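Long-range contacts in alkaline phosphatase (Antarctic bacterium, PDB 2W5V), which probably hydrolyses phosphate monoesters under alkaline conditions, as a phosphatase dependent on zinc and magnesium ions: residues Ile50-Phe56 against Ile271-Asn275; Ile72-Ser76 against Lys96-Ala100; Asn229-Ala233 against Asp276-Ala280; Ser351-Ile355 against Lys366-Val370. The protein carries 1 engineered substitution. The contacts are given in a common frame with arbitrary orientation. Residue numbers count along the deposited sequence, not the author numbering.

Contacts 1 and 3 draw on successive turns of the same helix, 267-291, with centres about 13 Å apart. Contact 3 lies deeper, about 11 Å from the chain centre, and joins two helices through leucine, alanine and ordered water; contact 1, about 16 Å out, meets a turn at the subunit interface through isoleucines, a phenylalanine and one hydrogen bond. Contact 2 sits across the chain centre from contact 3, where a single lysine donates to a main-chain oxygen of a loop near the zinc ligands; it too touches the second subunit. Contact 4 lies farthest out, about 18 Å, and away from the metal sites, pairing a salt-bridge network with a buried aromatic ring.

Contact 1: Ile50-Phe56 against Ile271-Asn275; sequences ISSTFYF and ISEIN
In the alkaline phosphatase fold, a mixed sheet flanked by helices, helix 267-291 packs here against the end of helix 47-52 and the turn beyond it. Residues 271-275 are regular helix; the other backbone is helical at Ile50 and Ser51 and later turns through Tyr55 (phi/psi -127/-27) and Phe56 (-120/18), with Phe56 N bonded to Ser52 O at 2.8 Å. The register sets Ile50 CA 7.3 Å from Ile274 CA, Ser52 CA 6.7 Å from Ile271 CA and Thr53 CA 6.1 Å from Asn275 CA.

Ile274, in the tt rotamer, points across the interface. Its CD1 comes 3.6 Å from Ile50 N, and its CG2 sits 3.7 Å from Ser52 OG and 4.0 Å from Thr53 CG2. The Ser52 hydroxyl bonds to Gln49 O, so Ile274 only packs on it. One turn earlier, Ile271 (mt) meets Phe56 (chi1 m): Ile271 CG2 lies 3.7 Å from Phe56 CB, while Ile271 CD1 stands over the ring face in a CH-pi contact, 4.0 Å from the centroid and 20° off the normal.

The turn also faces the dimer partner: Ser51 OG bonds to Leu341 N and Phe54 O accepts from Lys73 NZ, both of the second subunit. Asn275, with chi1 m, bonds to the turn, its ND2 donating to Phe56 O at 3.1 Å with an N-H...O angle of 154°.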
loop_
_atom_site.group_PDB
_atom_site.type_symbol
_atom_site.label_atom_id
_atom_site.label_comp_id
_atom_site.label_asym_id
_atom_site.label_seq_id
_atom_site.Cartn_x
_atom_site.Cartn_y
_atom_site.Cartn_z
ATOM N N ILE B 50 1.251 -4.606 -7.589
ATOM C CA ILE B 50 1.242 -3.306 -8.245
ATOM C C ILE B 50 2.668 -2.816 -8.453
ATOM O O ILE B 50 3.012 -2.290 -9.515
ATOM C CB ILE B 50 0.461 -2.261 -7.402
ATOM C CG1 ILE B 50 -1.042 -2.595 -7.372
ATOM C CG2 ILE B 50 0.702 -0.852 -7.925
ATOM C CD1 ILE B 50 -1.789 -1.865 -6.252
ATOM N N SER B 51 3.499 -2.996 -7.432
ATOM C CA SER B 51 4.889 -2.549 -7.492
ATOM C C SER B 51 5.696 -3.179 -8.635
ATOM O O SER B 51 6.628 -2.561 -9.166
ATOM C CB SER B 51 5.577 -2.827 -6.162
ATOM O OG SER B 51 4.983 -2.051 -5.142
ATOM N N SER B 52 5.340 -4.398 -9.030
ATOM C CA SER B 52 6.089 -5.069 -10.088
ATOM C C SER B 52 6.081 -4.279 -11.396
ATOM O O SER B 52 7.029 -4.363 -12.166
ATOM C CB SER B 52 5.605 -6.518 -10.301
ATOM O OG SER B 52 4.310 -6.564 -10.871
ATOM N N THR B 53 5.028 -3.502 -11.647
ATOM C CA THR B 53 4.973 -2.703 -12.873
ATOM C C THR B 53 6.053 -1.621 -12.909
ATOM O O THR B 53 6.370 -1.091 -13.974
ATOM C CB THR B 53 3.592 -2.044 -13.096
ATOM O OG1 THR B 53 3.342 -1.058 -12.078
ATOM C CG2 THR B 53 2.487 -3.086 -13.050
ATOM N N PHE B 54 6.613 -1.292 -11.745
ATOM C CA PHE B 54 7.667 -0.285 -11.656
ATOM C C PHE B 54 9.040 -0.885 -11.935
ATOM O O PHE B 54 10.031 -0.155 -12.019
ATOM C CB PHE B 54 7.665 0.395 -10.277
ATOM C CG PHE B 54 6.498 1.324 -10.065
ATOM C CD1 PHE B 54 5.239 0.825 -9.787
ATOM C CD2 PHE B 54 6.660 2.696 -10.160
ATOM C CE1 PHE B 54 4.160 1.677 -9.603
ATOM C CE2 PHE B 54 5.581 3.550 -9.977
ATOM C CZ PHE B 54 4.336 3.039 -9.697
ATOM N N TYR B 55 9.097 -2.208 -12.075
ATOM C CA TYR B 55 10.369 -2.901 -12.304
ATOM C C TYR B 55 10.363 -3.813 -13.522
ATOM O O TYR B 55 11.415 -4.087 -14.114
ATOM C CB TYR B 55 10.752 -3.727 -11.077
ATOM C CG TYR B 55 11.046 -2.890 -9.856
ATOM C CD1 TYR B 55 10.037 -2.565 -8.962
ATOM C CD2 TYR B 55 12.327 -2.410 -9.605
ATOM C CE1 TYR B 55 10.283 -1.800 -7.847
ATOM C CE2 TYR B 55 12.589 -1.630 -8.481
ATOM C CZ TYR B 55 11.556 -1.328 -7.607
ATOM O OH TYR B 55 11.781 -0.559 -6.486
ATOM N N PHE B 56 9.186 -4.306 -13.888
ATOM C CA PHE B 56 9.093 -5.308 -14.945
ATOM C C PHE B 56 8.240 -4.865 -16.126
ATOM O O PHE B 56 7.808 -5.684 -16.928
ATOM C CB PHE B 56 8.572 -6.627 -14.374
ATOM C CG PHE B 56 9.509 -7.262 -13.396
ATOM C CD1 PHE B 56 9.317 -7.119 -12.038
ATOM C CD2 PHE B 56 10.601 -7.990 -13.843
ATOM C CE1 PHE B 56 10.185 -7.701 -11.136
ATOM C CE2 PHE B 56 11.471 -8.571 -12.945
ATOM C CZ PHE B 56 11.263 -8.424 -11.587
ATOM N N ILE B 271 2.988 -11.137 -13.570
ATOM C CA ILE B 271 3.543 -9.887 -14.071
ATOM C C ILE B 271 2.944 -9.458 -15.413
ATOM O O ILE B 271 2.582 -8.291 -15.599
ATOM C CB ILE B 271 5.077 -9.961 -14.167
ATOM C CG1 ILE B 271 5.680 -9.950 -12.763
ATOM C CG2 ILE B 271 5.615 -8.791 -14.968
ATOM C CD1 ILE B 271 7.164 -10.236 -12.734
ATOM N N SER B 272 2.828 -10.393 -16.350
ATOM C CA SER B 272 2.279 -10.051 -17.657
ATOM C C SER B 272 0.811 -9.640 -17.535
ATOM O O SER B 272 0.342 -8.756 -18.260
ATOM C CB SER B 272 2.453 -11.196 -18.670
ATOM O OG SER B 272 1.866 -12.399 -18.213
ATOM N N GLU B 273 0.085 -10.267 -16.613
ATOM C CA GLU B 273 -1.331 -9.941 -16.460
ATOM C C GLU B 273 -1.518 -8.549 -15.844
ATOM O O GLU B 273 -2.388 -7.788 -16.268
ATOM C CB GLU B 273 -2.069 -11.007 -15.643
ATOM C CG GLU B 273 -2.108 -12.409 -16.290
ATOM C CD GLU B 273 -2.833 -12.447 -17.638
ATOM O OE1 GLU B 273 -3.878 -11.783 -17.782
ATOM O OE2 GLU B 273 -2.365 -13.159 -18.555
ATOM N N ILE B 274 -0.709 -8.202 -14.852
ATOM C CA ILE B 274 -0.891 -6.891 -14.234
ATOM C C ILE B 274 -0.337 -5.780 -15.126
ATOM O O ILE B 274 -0.836 -4.660 -15.102
ATOM C CB ILE B 274 -0.343 -6.802 -12.795
ATOM C CG1 ILE B 274 -0.850 -5.515 -12.131
ATOM C CG2 ILE B 274 1.165 -6.862 -12.786
ATOM C CD1 ILE B 274 -0.560 -5.422 -10.651
ATOM N N ASN B 275 0.681 -6.093 -15.923
ATOM C CA ASN B 275 1.148 -5.147 -16.931
ATOM C C ASN B 275 0.030 -4.794 -17.919
ATOM O O ASN B 275 -0.121 -3.634 -18.309
ATOM C CB ASN B 275 2.373 -5.688 -17.677
ATOM C CG ASN B 275 3.672 -5.467 -16.907
ATOM O OD1 ASN B 275 3.687 -4.815 -15.861
ATOM N ND2 ASN B 275 4.768 -6.007 -17.428
#

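Contact 2: Ile72-Ser76 against Lys96-Ala100; sequences IKTSS and KTYNA
Lys96 lays its long side chain alongside the backbone of Ser75 and Ser76, its CD 4.5 Å from Ser76 C. The chi1 and chi2 angles are both m, while chi3 and chi4 are t, so the outer part of the side chain is extended, which brings NZ to Ser75 O at 2.8 Å in a hydrogen bond; Lys73 O lies 3.4 Å from the same NZ. The ammonium is further held by a salt bridge to Glu359 and a hydrogen bond to Asn360. Residues 72-73 end strand 68-73 of the central sheet, and the loop that follows leads to the phosphoserine Ser84, a zinc ligand, and on to helix 86-93; Lys96-Ala100 is the irregular chain after that helix. The two runs diverge by 60°, closest at Ser76 CA and Lys96 CA, 5.5 Å apart. Thr97 is extended (phi/psi -143/179), placing its O 3.1 Å from Ser76 CB. Asn99 OD1, bonded to Ser86 OG, stands 3.3 Å from Ser76 CB, while Ser76 OG turns to Glu79.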
loop_
_atom_site.group_PDB
_atom_site.type_symbol
_atom_site.label_atom_id
_atom_site.label_comp_id
_atom_site.label_asym_id
_atom_site.label_seq_id
_atom_site.Cartn_x
_atom_site.Cartn_y
_atom_site.Cartn_z
ATOM N N ILE B 72 -8.197 -0.042 1.523
ATOM C CA ILE B 72 -9.374 -0.776 1.999
ATOM C C ILE B 72 -9.048 -2.039 2.779
ATOM O O ILE B 72 -8.076 -2.749 2.487
ATOM C CB ILE B 72 -10.351 -1.150 0.850
ATOM C CG1 ILE B 72 -9.620 -1.862 -0.297
ATOM C CG2 ILE B 72 -11.043 0.086 0.333
ATOM C CD1 ILE B 72 -10.588 -2.403 -1.391
ATOM N N LYS B 73 -9.886 -2.313 3.774
ATOM C CA LYS B 73 -9.812 -3.540 4.537
ATOM C C LYS B 73 -10.794 -4.517 3.906
ATOM O O LYS B 73 -11.951 -4.164 3.674
ATOM C CB LYS B 73 -10.174 -3.275 5.999
ATOM C CG LYS B 73 -9.982 -4.511 6.874
ATOM C CD LYS B 73 -10.194 -4.229 8.350
ATOM C CE LYS B 73 -10.082 -5.530 9.146
ATOM N NZ LYS B 73 -10.339 -5.292 10.590
ATOM N N THR B 74 -10.343 -5.738 3.622
ATOM C CA THR B 74 -11.093 -6.603 2.709
ATOM C C THR B 74 -11.819 -7.799 3.326
ATOM O O THR B 74 -12.420 -8.591 2.589
ATOM C CB THR B 74 -10.169 -7.163 1.618
ATOM O OG1 THR B 74 -9.138 -7.945 2.244
ATOM C CG2 THR B 74 -9.537 -6.023 0.803
ATOM N N SER B 75 -11.764 -7.958 4.644
ATOM C CA SER B 75 -12.390 -9.135 5.273
ATOM C C SER B 75 -13.889 -9.214 4.981
ATOM O O SER B 75 -14.557 -8.188 4.836
ATOM C CB SER B 75 -12.145 -9.159 6.790
ATOM O OG SER B 75 -10.761 -9.262 7.095
ATOM N N SER B 76 -14.411 -10.436 4.891
ATOM C CA SER B 76 -15.832 -10.661 4.623
ATOM C C SER B 76 -16.616 -10.621 5.929
ATOM O O SER B 76 -16.063 -10.303 6.985
ATOM C CB SER B 76 -16.034 -12.009 3.932
ATOM O OG SER B 76 -15.960 -13.066 4.878
ATOM N N LYS B 96 -20.909 -6.117 3.642
ATOM C CA LYS B 96 -20.058 -7.255 3.956
ATOM C C LYS B 96 -20.929 -8.504 3.877
ATOM O O LYS B 96 -22.033 -8.536 4.423
ATOM C CB LYS B 96 -19.508 -7.138 5.377
ATOM C CG LYS B 96 -18.573 -5.961 5.608
ATOM C CD LYS B 96 -17.159 -6.277 5.127
ATOM C CE LYS B 96 -16.140 -5.328 5.747
ATOM N NZ LYS B 96 -14.795 -5.455 5.080
ATOM N N THR B 97 -20.432 -9.536 3.213
ATOM C CA THR B 97 -21.189 -10.775 3.070
ATOM C C THR B 97 -20.240 -11.966 3.141
ATOM O O THR B 97 -19.028 -11.777 3.295
ATOM C CB THR B 97 -22.029 -10.771 1.771
ATOM O OG1 THR B 97 -22.896 -11.914 1.755
ATOM C CG2 THR B 97 -21.138 -10.770 0.525
ATOM N N TYR B 98 -20.784 -13.181 3.050
ATOM C CA TYR B 98 -20.008 -14.402 3.267
ATOM C C TYR B 98 -19.212 -14.802 2.022
ATOM O O TYR B 98 -19.658 -14.554 0.906
ATOM C CB TYR B 98 -20.921 -15.554 3.742
ATOM C CG TYR B 98 -22.046 -15.957 2.777
ATOM C CD1 TYR B 98 -21.807 -16.851 1.741
ATOM C CD2 TYR B 98 -23.337 -15.459 2.924
ATOM C CE1 TYR B 98 -22.806 -17.225 0.865
ATOM C CE2 TYR B 98 -24.354 -15.835 2.048
ATOM C CZ TYR B 98 -24.080 -16.721 1.020
ATOM O OH TYR B 98 -25.070 -17.113 0.137
ATOM N N ASN B 99 -18.028 -15.390 2.202
ATOM C CA ASN B 99 -17.275 -15.878 1.041
ATOM C C ASN B 99 -18.160 -16.776 0.185
ATOM O O ASN B 99 -18.841 -17.660 0.711
ATOM C CB ASN B 99 -15.999 -16.635 1.444
ATOM C CG ASN B 99 -14.891 -15.700 1.940
ATOM O OD1 ASN B 99 -15.052 -14.476 1.948
ATOM N ND2 ASN B 99 -13.758 -16.281 2.346
ATOM N N ALA B 100 -18.130 -16.527 -1.123
ATOM C CA ALA B 100 -18.909 -17.250 -2.132
ATOM C C ALA B 100 -20.228 -16.563 -2.497
ATOM O O ALA B 100 -20.851 -16.906 -3.498
ATOM C CB ALA B 100 -19.148 -18.714 -1.731
#

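Contact 3: Asn229-Ala233 against Asp276-Ala280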
loop_
_atom_site.group_PDB
_atom_site.type_symbol
_atom_site.label_atom_id
_atom_site.label_comp_id
_atom_site.label_asym_id
_atom_site.label_seq_id
_atom_site.Cartn_x
_atom_site.Cartn_y
_atom_site.Cartn_z
ATOM N N ASN B 229 -4.301 -6.935 -26.577
ATOM C CA ASN B 229 -4.898 -5.775 -25.914
ATOM C C ASN B 229 -6.408 -5.861 -25.696
ATOM O O ASN B 229 -7.100 -4.841 -25.684
ATOM C CB ASN B 229 -4.568 -4.492 -26.681
ATOM C CG ASN B 229 -5.432 -4.315 -27.911
ATOM O OD1 ASN B 229 -5.719 -3.192 -28.325
ATOM N ND2 ASN B 229 -5.863 -5.426 -28.498
ATOM N N PHE B 230 -6.913 -7.074 -25.510
ATOM C CA PHE B 230 -8.340 -7.259 -25.261
ATOM C C PHE B 230 -8.902 -6.339 -24.170
ATOM O O PHE B 230 -9.905 -5.658 -24.376
ATOM C CB PHE B 230 -8.646 -8.701 -24.881
ATOM C CG PHE B 230 -10.033 -8.884 -24.337
ATOM C CD1 PHE B 230 -11.131 -8.815 -25.182
ATOM C CD2 PHE B 230 -10.242 -9.104 -22.986
ATOM C CE1 PHE B 230 -12.420 -8.982 -24.690
ATOM C CE2 PHE B 230 -11.529 -9.266 -22.481
ATOM C CZ PHE B 230 -12.619 -9.205 -23.338
ATOM N N LEU B 231 -8.271 -6.328 -23.000
ATOM C CA LEU B 231 -8.851 -5.595 -21.880
ATOM C C LEU B 231 -8.969 -4.102 -22.203
ATOM O O LEU B 231 -10.027 -3.506 -22.016
ATOM C CB LEU B 231 -8.064 -5.836 -20.584
ATOM C CG LEU B 231 -8.603 -5.181 -19.313
ATOM C CD1 LEU B 231 -10.019 -5.650 -19.016
ATOM C CD2 LEU B 231 -7.682 -5.482 -18.146
ATOM N N SER B 232 -7.895 -3.498 -22.701
ATOM C CA SER B 232 -7.963 -2.094 -23.097
ATOM C C SER B 232 -8.984 -1.861 -24.210
ATOM O O SER B 232 -9.829 -0.974 -24.107
ATOM C CB SER B 232 -6.593 -1.574 -23.531
ATOM O OG SER B 232 -5.715 -1.526 -22.423
ATOM N N ALA B 233 -8.896 -2.654 -25.274
ATOM C CA ALA B 233 -9.764 -2.472 -26.433
ATOM C C ALA B 233 -11.239 -2.610 -26.061
ATOM O O ALA B 233 -12.081 -1.855 -26.548
ATOM C CB ALA B 233 -9.399 -3.459 -27.546
ATOM N N ASP B 276 -0.740 -5.803 -18.324
ATOM C CA ASP B 276 -1.895 -5.599 -19.202
ATOM C C ASP B 276 -2.954 -4.734 -18.510
ATOM O O ASP B 276 -3.523 -3.820 -19.117
ATOM C CB ASP B 276 -2.499 -6.951 -19.612
ATOM C CG ASP B 276 -3.750 -6.800 -20.456
ATOM O OD1 ASP B 276 -3.661 -6.198 -21.547
ATOM O OD2 ASP B 276 -4.823 -7.283 -20.025
ATOM N N PHE B 277 -3.212 -5.024 -17.237
ATOM C CA PHE B 277 -4.155 -4.242 -16.439
ATOM C C PHE B 277 -3.747 -2.765 -16.385
ATOM O O PHE B 277 -4.581 -1.875 -16.549
ATOM C CB PHE B 277 -4.265 -4.818 -15.022
ATOM C CG PHE B 277 -5.244 -4.086 -14.145
ATOM C CD1 PHE B 277 -6.618 -4.281 -14.298
ATOM C CD2 PHE B 277 -4.797 -3.209 -13.164
ATOM C CE1 PHE B 277 -7.531 -3.602 -13.487
ATOM C CE2 PHE B 277 -5.697 -2.526 -12.343
ATOM C CZ PHE B 277 -7.075 -2.725 -12.509
ATOM N N ASP B 278 -2.457 -2.506 -16.183
ATOM C CA ASP B 278 -1.971 -1.132 -16.181
ATOM C C ASP B 278 -2.209 -0.440 -17.523
ATOM O O ASP B 278 -2.469 0.761 -17.571
ATOM C CB ASP B 278 -0.483 -1.052 -15.808
ATOM C CG ASP B 278 -0.001 0.387 -15.690
ATOM O OD1 ASP B 278 -0.345 1.055 -14.690
ATOM O OD2 ASP B 278 0.702 0.860 -16.608
ATOM N N ASP B 279 -2.122 -1.190 -18.617
ATOM C CA ASP B 279 -2.496 -0.645 -19.924
ATOM C C ASP B 279 -3.956 -0.183 -19.935
ATOM O O ASP B 279 -4.273 0.902 -20.436
ATOM C CB ASP B 279 -2.257 -1.674 -21.032
ATOM C CG ASP B 279 -0.789 -1.751 -21.455
ATOM O OD1 ASP B 279 0.013 -0.891 -21.023
ATOM O OD2 ASP B 279 -0.437 -2.675 -22.220
ATOM N N ALA B 280 -4.842 -1.013 -19.392
ATOM C CA ALA B 280 -6.258 -0.666 -19.293
ATOM C C ALA B 280 -6.455 0.589 -18.455
ATOM O O ALA B 280 -7.301 1.424 -18.764
ATOM C CB ALA B 280 -7.052 -1.819 -18.703
HETATM O O HOH W 1 -5.917 -8.066 -22.484
HETATM O O HOH W 2 -5.171 -4.292 -22.582
#
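Asp276 opens the contact through water. Its OD2 accepts from water 1 at 2.8 Å, which in turn takes the amide of Leu231 N at 3.0 Å; its OD1 accepts from water 2 at 2.6 Å, which takes Ser232 N at 2.8 Å. Both amides belong to the first turn of helix 230-242, where no main-chain oxygen of the helix can meet them, so the carboxylate reaches that helix end through two waters. OD2 also forms a salt bridge with Arg227.

Phe277 points away along CA-CB, yet its CD1 lies 4.2 Å from Leu231 CD2. Asp279 offers CB to Ser232 OG at 3.7 Å, and its carboxylate goes to Lys57. Ala280 lets the helices close in: its CB packs on Leu231 CG at 3.8 Å, and its CA is just 4.4 Å from Ser232 CA, a spacing that two small side chains permit. Ser232 OG is 3.2 Å from Ala280 N, but the angle is too poor for a bond; the hydroxyl makes a weak hydrogen bond with Thr283.

The pair forms part of the helical layer on the central sheet: Phe277 rests on Leu40 and Ser42 of strand 36-42, just ahead of the metal ligand Asp43.

Contact 4: Ser351-Ile355 against Lys366-Val370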
loop_
_atom_site.group_PDB
_atom_site.type_symbol
_atom_site.label_atom_id
_atom_site.label_comp_id
_atom_site.label_asym_id
_atom_site.label_seq_id
_atom_site.Cartn_x
_atom_site.Cartn_y
_atom_site.Cartn_z
ATOM N N SER B 351 -12.887 12.285 -6.822
ATOM C CA SER B 351 -11.848 11.309 -6.484
ATOM C C SER B 351 -11.320 11.480 -5.051
ATOM O O SER B 351 -10.833 10.523 -4.445
ATOM C CB SER B 351 -10.697 11.346 -7.505
ATOM O OG SER B 351 -10.095 12.631 -7.564
ATOM N N GLU B 352 -11.438 12.685 -4.501
ATOM C CA GLU B 352 -10.940 12.954 -3.149
ATOM C C GLU B 352 -11.723 12.160 -2.092
ATOM O O GLU B 352 -11.239 11.933 -0.992
ATOM C CB GLU B 352 -11.013 14.451 -2.822
ATOM C CG GLU B 352 -10.115 15.353 -3.671
ATOM C CD GLU B 352 -10.636 15.592 -5.093
ATOM O OE1 GLU B 352 -11.779 15.185 -5.424
ATOM O OE2 GLU B 352 -9.884 16.200 -5.887
ATOM N N GLU B 353 -12.943 11.756 -2.428
ATOM C CA GLU B 353 -13.762 10.989 -1.497
ATOM C C GLU B 353 -13.125 9.645 -1.141
ATOM O O GLU B 353 -13.444 9.051 -0.106
ATOM C CB GLU B 353 -15.158 10.763 -2.087
ATOM C CG GLU B 353 -16.114 10.048 -1.146
ATOM C CD GLU B 353 -16.376 10.834 0.131
ATOM O OE1 GLU B 353 -16.452 12.079 0.057
ATOM O OE2 GLU B 353 -16.511 10.205 1.205
ATOM N N PHE B 354 -12.207 9.175 -1.982
ATOM C CA PHE B 354 -11.682 7.819 -1.825
ATOM C C PHE B 354 -10.357 7.708 -1.060
ATOM O O PHE B 354 -9.753 6.633 -1.039
ATOM C CB PHE B 354 -11.573 7.138 -3.195
ATOM C CG PHE B 354 -12.899 6.957 -3.865
ATOM C CD1 PHE B 354 -13.501 8.015 -4.534
ATOM C CD2 PHE B 354 -13.579 5.750 -3.775
ATOM C CE1 PHE B 354 -14.743 7.864 -5.132
ATOM C CE2 PHE B 354 -14.826 5.594 -4.366
ATOM C CZ PHE B 354 -15.410 6.653 -5.037
ATOM N N ILE B 355 -9.917 8.788 -0.415
ATOM C CA ILE B 355 -8.663 8.744 0.352
ATOM C C ILE B 355 -8.895 8.210 1.766
ATOM O O ILE B 355 -10.012 7.852 2.123
ATOM C CB ILE B 355 -7.966 10.117 0.399
ATOM C CG1 ILE B 355 -8.784 11.127 1.207
ATOM C CG2 ILE B 355 -7.701 10.634 -1.023
ATOM C CD1 ILE B 355 -8.151 12.516 1.248
ATOM N N LYS B 366 -19.360 5.261 -1.380
ATOM C CA LYS B 366 -18.649 6.422 -1.890
ATOM C C LYS B 366 -19.000 6.721 -3.348
ATOM O O LYS B 366 -19.129 7.881 -3.720
ATOM C CB LYS B 366 -17.134 6.251 -1.709
ATOM C CG LYS B 366 -16.701 6.235 -0.232
ATOM C CD LYS B 366 -15.201 5.940 -0.114
ATOM C CE LYS B 366 -14.726 6.060 1.333
ATOM N NZ LYS B 366 -14.751 7.479 1.797
ATOM N N ILE B 367 -19.147 5.688 -4.177
ATOM C CA ILE B 367 -19.563 5.917 -5.567
ATOM C C ILE B 367 -20.961 6.523 -5.585
ATOM O O ILE B 367 -21.226 7.486 -6.296
ATOM C CB ILE B 367 -19.560 4.634 -6.399
ATOM C CG1 ILE B 367 -18.125 4.168 -6.657
ATOM C CG2 ILE B 367 -20.278 4.862 -7.723
ATOM C CD1 ILE B 367 -18.043 2.742 -7.213
ATOM N N LEU B 368 -21.850 5.959 -4.779
ATOM C CA LEU B 368 -23.200 6.494 -4.659
ATOM C C LEU B 368 -23.153 7.964 -4.197
ATOM O O LEU B 368 -23.814 8.834 -4.773
ATOM C CB LEU B 368 -24.006 5.615 -3.695
ATOM C CG LEU B 368 -25.524 5.667 -3.703
ATOM C CD1 LEU B 368 -26.056 5.680 -5.131
ATOM C CD2 LEU B 368 -26.075 4.478 -2.924
ATOM N N LYS B 369 -22.336 8.247 -3.184
ATOM C CA LYS B 369 -22.236 9.599 -2.647
ATOM C C LYS B 369 -21.781 10.642 -3.677
ATOM O O LYS B 369 -22.392 11.699 -3.803
ATOM C CB LYS B 369 -21.309 9.637 -1.428
ATOM C CG LYS B 369 -21.118 11.032 -0.871
ATOM C CD LYS B 369 -20.154 11.054 0.300
ATOM C CE LYS B 369 -19.910 12.487 0.768
ATOM N NZ LYS B 369 -19.033 12.536 1.973
ATOM N N VAL B 370 -20.707 10.357 -4.405
ATOM C CA VAL B 370 -20.164 11.359 -5.318
ATOM C C VAL B 370 -21.003 11.560 -6.586
ATOM O O VAL B 370 -21.060 12.663 -7.117
ATOM C CB VAL B 370 -18.673 11.097 -5.674
ATOM C CG1 VAL B 370 -17.853 10.988 -4.395
ATOM C CG2 VAL B 370 -18.523 9.845 -6.518
HETATM O O HOH W 3 -12.213 8.091 3.590
#
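A main-chain oxygen, not a carboxylate, is the closest partner of the lysine at the centre of this contact: Lys366 NZ donates to Glu353 O at 2.8 Å, whereas its salt bridge to Glu353 OE2, at 3.3 Å, is a weak hydrogen bond. With the Lys366 side chain extended through chi2 and chi3, a chi4 near -69° turns its end so that NZ meets the carbonyl. Water 3 accepts from Lys366 NZ at 3.2 Å and donates to Ile355 O at 2.7 Å, and Tyr358 adds a cation-pi contact. Glu353 spreads its carboxylate over two lysines one turn apart: Glu353 OE1 forms a salt bridge with NZ of the fully extended Lys369, 3.2 Å away, again weak as a hydrogen bond.

Beneath the charges the contact is apolar. Glu353 CB meets Val370 CG1 at 3.6 Å, and the Phe354 ring reaches Lys366 CB from CE2 at 3.6 Å and Ile367 CG1 from CZ at 4.0 Å. The ring continues inward onto Leu295, Ile297 and Ala346 of the sheet. A 3-10 turn at 351-353, just before strand 356-359, is thus packed against helix 362-371, which follows that strand.

Both salt bridges are longer than the lysine-carbonyl bond, so the contact rests on the backbone as well as on charge; the single Glu353 carboxylate, shared between two lysines, only partly offsets their charge.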